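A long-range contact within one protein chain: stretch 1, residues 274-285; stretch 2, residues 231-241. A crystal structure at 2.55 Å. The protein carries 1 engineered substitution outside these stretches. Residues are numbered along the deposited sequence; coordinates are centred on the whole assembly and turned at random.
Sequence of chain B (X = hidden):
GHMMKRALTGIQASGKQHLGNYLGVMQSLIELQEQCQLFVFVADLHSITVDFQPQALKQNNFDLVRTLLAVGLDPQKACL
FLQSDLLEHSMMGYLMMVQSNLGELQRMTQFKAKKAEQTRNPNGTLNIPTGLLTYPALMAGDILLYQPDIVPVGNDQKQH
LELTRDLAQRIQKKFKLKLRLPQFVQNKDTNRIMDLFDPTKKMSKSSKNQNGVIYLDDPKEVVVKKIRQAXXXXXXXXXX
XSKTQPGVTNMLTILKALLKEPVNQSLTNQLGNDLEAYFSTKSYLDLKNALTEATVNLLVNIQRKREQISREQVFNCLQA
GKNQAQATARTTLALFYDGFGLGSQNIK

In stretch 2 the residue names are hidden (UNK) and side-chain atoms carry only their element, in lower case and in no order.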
# COMPACT_ATOMS: atom_id res chain seq x y z
N ASP B 274 -37.73 -30.87 12.53
CA ASP B 274 -36.77 -31.88 12.97
C ASP B 274 -36.23 -32.68 11.79
O ASP B 274 -36.70 -33.78 11.50
CB ASP B 274 -37.43 -32.82 13.98
CG ASP B 274 -36.42 -33.68 14.72
OD1 ASP B 274 -35.27 -33.79 14.25
OD2 ASP B 274 -36.79 -34.26 15.77
N LEU B 275 -35.24 -32.12 11.10
CA LEU B 275 -34.63 -32.77 9.94
C LEU B 275 -34.15 -34.20 10.23
O LEU B 275 -34.35 -35.11 9.41
CB LEU B 275 -33.46 -31.93 9.42
CG LEU B 275 -33.71 -30.53 8.85
CD1 LEU B 275 -32.42 -30.05 8.18
CD2 LEU B 275 -34.85 -30.56 7.83
N GLU B 276 -33.49 -34.40 11.36
CA GLU B 276 -33.00 -35.72 11.70
C GLU B 276 -34.17 -36.69 11.83
O GLU B 276 -34.07 -37.84 11.39
CB GLU B 276 -32.21 -35.70 13.01
CG GLU B 276 -30.85 -35.02 12.91
CD GLU B 276 -29.89 -35.48 13.99
OE1 GLU B 276 -28.77 -34.92 14.10
OE2 GLU B 276 -30.26 -36.41 14.74
N ALA B 277 -35.27 -36.22 12.42
CA ALA B 277 -36.45 -37.07 12.59
C ALA B 277 -37.07 -37.39 11.22
O ALA B 277 -37.52 -38.50 10.97
CB ALA B 277 -37.48 -36.38 13.48
N TYR B 278 -37.07 -36.41 10.33
CA TYR B 278 -37.62 -36.60 9.00
C TYR B 278 -36.80 -37.60 8.18
O TYR B 278 -37.35 -38.52 7.57
CB TYR B 278 -37.65 -35.26 8.25
CG TYR B 278 -38.17 -35.40 6.83
CD1 TYR B 278 -39.54 -35.39 6.57
CD2 TYR B 278 -37.30 -35.60 5.77
CE1 TYR B 278 -40.02 -35.60 5.28
CE2 TYR B 278 -37.77 -35.81 4.48
CZ TYR B 278 -39.14 -35.80 4.24
OH TYR B 278 -39.61 -36.02 2.97
N PHE B 279 -35.49 -37.43 8.17
CA PHE B 279 -34.62 -38.32 7.41
C PHE B 279 -34.34 -39.61 8.15
O PHE B 279 -33.59 -40.47 7.67
CB PHE B 279 -33.32 -37.59 7.07
CG PHE B 279 -33.50 -36.53 6.03
CD1 PHE B 279 -33.71 -36.89 4.70
CD2 PHE B 279 -33.54 -35.19 6.38
CE1 PHE B 279 -33.95 -35.92 3.73
CE2 PHE B 279 -33.78 -34.21 5.42
CZ PHE B 279 -33.99 -34.58 4.10
N SER B 280 -34.97 -39.74 9.31
CA SER B 280 -34.82 -40.91 10.15
C SER B 280 -35.05 -42.22 9.38
O SER B 280 -34.32 -43.19 9.57
CB SER B 280 -35.80 -40.82 11.32
OG SER B 280 -35.35 -41.57 12.42
N THR B 281 -36.06 -42.23 8.51
CA THR B 281 -36.39 -43.43 7.74
C THR B 281 -36.09 -43.30 6.25
O THR B 281 -36.63 -44.06 5.44
CB THR B 281 -37.89 -43.77 7.86
OG1 THR B 281 -38.67 -42.78 7.17
CG2 THR B 281 -38.31 -43.80 9.32
N LYS B 282 -35.22 -42.36 5.88
CA LYS B 282 -34.91 -42.16 4.47
C LYS B 282 -33.44 -42.36 4.10
O LYS B 282 -32.57 -42.39 4.97
CB LYS B 282 -35.39 -40.77 4.05
CG LYS B 282 -36.87 -40.57 4.35
CD LYS B 282 -37.34 -39.17 4.07
CE LYS B 282 -38.81 -39.03 4.41
NZ LYS B 282 -39.66 -39.91 3.57
N SER B 283 -33.18 -42.50 2.81
CA SER B 283 -31.83 -42.72 2.29
C SER B 283 -31.06 -41.44 2.04
O SER B 283 -31.63 -40.34 2.03
CB SER B 283 -31.90 -43.50 0.99
OG SER B 283 -32.46 -42.69 -0.03
N TYR B 284 -29.75 -41.58 1.83
CA TYR B 284 -28.89 -40.44 1.55
C TYR B 284 -29.37 -39.80 0.24
O TYR B 284 -29.24 -38.60 0.03
CB TYR B 284 -27.44 -40.89 1.40
CG TYR B 284 -26.71 -41.18 2.70
CD1 TYR B 284 -25.37 -41.57 2.69
CD2 TYR B 284 -27.33 -41.02 3.93
CE1 TYR B 284 -24.67 -41.79 3.87
CE2 TYR B 284 -26.64 -41.23 5.12
CZ TYR B 284 -25.31 -41.62 5.08
OH TYR B 284 -24.60 -41.81 6.25
N LEU B 285 -29.93 -40.62 -0.64
CA LEU B 285 -30.41 -40.09 -1.90
C LEU B 285 -31.59 -39.15 -1.66
O LEU B 285 -31.78 -38.19 -2.40
CB LEU B 285 -30.82 -41.22 -2.85
CG LEU B 285 -29.84 -42.40 -2.96
CD1 LEU B 285 -28.40 -41.90 -3.07
CD2 LEU B 285 -29.99 -43.28 -1.73
N UNK B 231 -20.05 -36.60 -2.10
CA UNK B 231 -19.50 -37.72 -1.35
C UNK B 231 -20.14 -37.80 0.04
O UNK B 231 -20.23 -36.79 0.75
c UNK B 231 -17.30 -37.46 -2.58
o UNK B 231 -17.61 -36.48 -0.41
c UNK B 231 -17.95 -37.61 -1.21
N UNK B 232 -20.59 -38.99 0.42
CA UNK B 232 -21.22 -39.20 1.72
C UNK B 232 -20.35 -40.14 2.56
O UNK B 232 -19.22 -39.80 2.91
o UNK B 232 -22.57 -41.02 0.80
c UNK B 232 -23.57 -38.84 0.83
c UNK B 232 -22.65 -39.81 1.56
N UNK B 233 -20.87 -41.31 2.87
CA UNK B 233 -20.14 -42.30 3.66
C UNK B 233 -20.92 -43.61 3.61
O UNK B 233 -21.99 -43.66 3.00
c UNK B 233 -21.34 -41.48 5.75
o UNK B 233 -21.54 -40.31 6.14
c UNK B 233 -20.00 -41.82 5.11
o UNK B 233 -22.19 -42.39 5.86
N UNK B 234 -20.39 -44.65 4.23
CA UNK B 234 -21.08 -45.94 4.22
C UNK B 234 -21.64 -46.34 5.59
O UNK B 234 -21.63 -47.52 5.95
o UNK B 234 -18.91 -47.08 4.33
c UNK B 234 -20.16 -47.05 3.67
N UNK B 235 -22.13 -45.35 6.32
CA UNK B 235 -22.72 -45.56 7.65
C UNK B 235 -24.25 -45.47 7.57
O UNK B 235 -24.95 -45.81 8.52
c UNK B 235 -20.20 -45.74 9.47
c UNK B 235 -18.58 -43.53 9.01
c UNK B 235 -18.03 -44.69 9.54
c UNK B 235 -18.84 -45.80 9.77
c UNK B 235 -22.23 -44.51 8.64
c UNK B 235 -20.76 -44.58 8.94
c UNK B 235 -19.94 -43.48 8.72
N UNK B 236 -24.74 -45.01 6.43
CA UNK B 236 -26.17 -44.83 6.19
C UNK B 236 -26.95 -44.31 7.39
O UNK B 236 -27.83 -44.99 7.92
o UNK B 236 -29.13 -46.20 6.22
c UNK B 236 -26.79 -46.13 5.67
n UNK B 236 -28.59 -45.58 4.13
c UNK B 236 -28.27 -45.98 5.36
N UNK B 237 -26.63 -43.10 7.81
CA UNK B 237 -27.31 -42.48 8.94
C UNK B 237 -27.30 -40.97 8.76
O UNK B 237 -26.25 -40.34 8.84
c UNK B 237 -28.28 -43.89 11.81
c UNK B 237 -29.19 -44.34 10.67
c UNK B 237 -27.47 -42.63 11.48
c UNK B 237 -26.60 -42.83 10.25
n UNK B 237 -29.79 -45.68 10.94
N UNK B 238 -28.47 -40.39 8.52
CA UNK B 238 -28.57 -38.94 8.34
C UNK B 238 -28.73 -38.23 9.67
O UNK B 238 -29.76 -38.36 10.34
c UNK B 238 -29.84 -37.06 7.27
c UNK B 238 -30.74 -39.22 5.13
c UNK B 238 -29.51 -39.20 6.02
c UNK B 238 -29.74 -38.57 7.40
N UNK B 239 -27.70 -37.48 10.05
CA UNK B 239 -27.68 -36.73 11.30
C UNK B 239 -26.53 -35.74 11.23
O UNK B 239 -25.71 -35.81 10.31
c UNK B 239 -25.92 -39.29 13.60
c UNK B 239 -25.64 -41.71 13.91
c UNK B 239 -27.44 -37.68 12.47
n UNK B 239 -26.44 -41.68 14.97
n UNK B 239 -25.38 -40.59 13.24
c UNK B 239 -26.10 -38.41 12.40
n UNK B 239 -25.11 -42.86 13.51
N UNK B 240 -26.46 -34.84 12.20
CA UNK B 240 -25.38 -33.86 12.24
C UNK B 240 -24.19 -34.42 13.00
O UNK B 240 -24.22 -34.55 14.22
c UNK B 240 -27.37 -30.00 10.53
c UNK B 240 -25.84 -32.56 12.90
c UNK B 240 -26.85 -31.78 12.10
c UNK B 240 -28.72 -30.34 10.57
c UNK B 240 -26.44 -30.72 11.29
c UNK B 240 -29.14 -31.40 11.38
c UNK B 240 -28.20 -32.12 12.14
N UNK B 241 -23.12 -34.75 12.28
CA UNK B 241 -21.93 -35.29 12.91
C UNK B 241 -20.68 -34.83 12.18
O UNK B 241 -19.96 -35.63 11.59
c UNK B 241 -21.98 -36.82 12.94
O HOH W 1 -32.20 -39.50 10.78

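Position 231 has two carbons and one oxygen, with the oxygen and a carbon both on the first carbon. That fork is Thr-231; it is out of reach of stretch 1 and makes no contact. Position 232 repeats the pattern, CB carrying one oxygen and one carbon, and its oxygen lies 3.4 Å from Tyr-284 CD1, at the ring edge. It is Thr-232, and the atom is OG1.

Position 233 has two carbons, the second bearing two oxygens, one of them 2.5 Å from Tyr-284 OH. A carboxylate on this short chain is Asp-233; that oxygen, OD1, accepts from the hydroxyl in a short hydrogen bond, and also from the backbone N of position 235 at 3.0 Å. Position 234 has one carbon and one oxygen, and its CB points away from stretch 1; this is Ser-234. At position 235 one carbon leads to a six-carbon ring with no oxygen; the ring leads away, and CB stays 4.3 Å from Tyr-284 OH. This is Phe-235.

Position 236 has two carbons, the second carrying one oxygen and one nitrogen, an amide. Its backbone N lies 3.2 Å from Tyr-284 OH, but the angle is too poor for a hydrogen bond. It is Asn-236, and its phi/psi of 39/64° lies in the left-handed region. Position 237 is four carbons in a row ending in nitrogen. CB points away from stretch 1, and the hydrogen bond comes from the backbone: N donates to Tyr-284 OH at 2.9 Å and 172°. The residue is Lys-237.

Position 238 has four carbons, forked at the first, with one arm two carbons long. CB points toward stretch 1; the one-carbon arm meets Phe-279 CB at 3.5 Å, the first carbon of the longer arm meets Tyr-284 CD2 at 3.5 Å, and its last carbon reaches Ser-283 O at 3.4 Å. This is Ile-238, the three atoms being CG2, CG1 and CD1.

Position 239 runs three carbons, a nitrogen, then a carbon with two nitrogens, a guanidinium. Its end leads away, while CB is 3.5 Å from Glu-276 OE1: Arg-239. Position 240 is one carbon and a six-carbon ring; its N donates to Glu-276 OE1 at 3.0 Å and 170°, and a ring carbon comes within 4.4 Å of Leu-275 CD1. It is Phe-240, and that carbon is CZ. Position 241 has a single carbon and no contact, Ala-241.

The contact buries 651 Å², summed over both sides. Tyr-284 anchors one end, its hydroxyl donating to Asp-233 and accepting from Lys-237; Glu-276 holds the other by accepting from the backbone of Phe-240. Between them Ile-238 packs against Phe-279 and Tyr-284, and water 1 donates to Ile-238 O (2.7 Å) and Glu-276 O (2.6 Å), bridging the two backbones.

Stretch 2 (231-241) TTDSFNKIRFA
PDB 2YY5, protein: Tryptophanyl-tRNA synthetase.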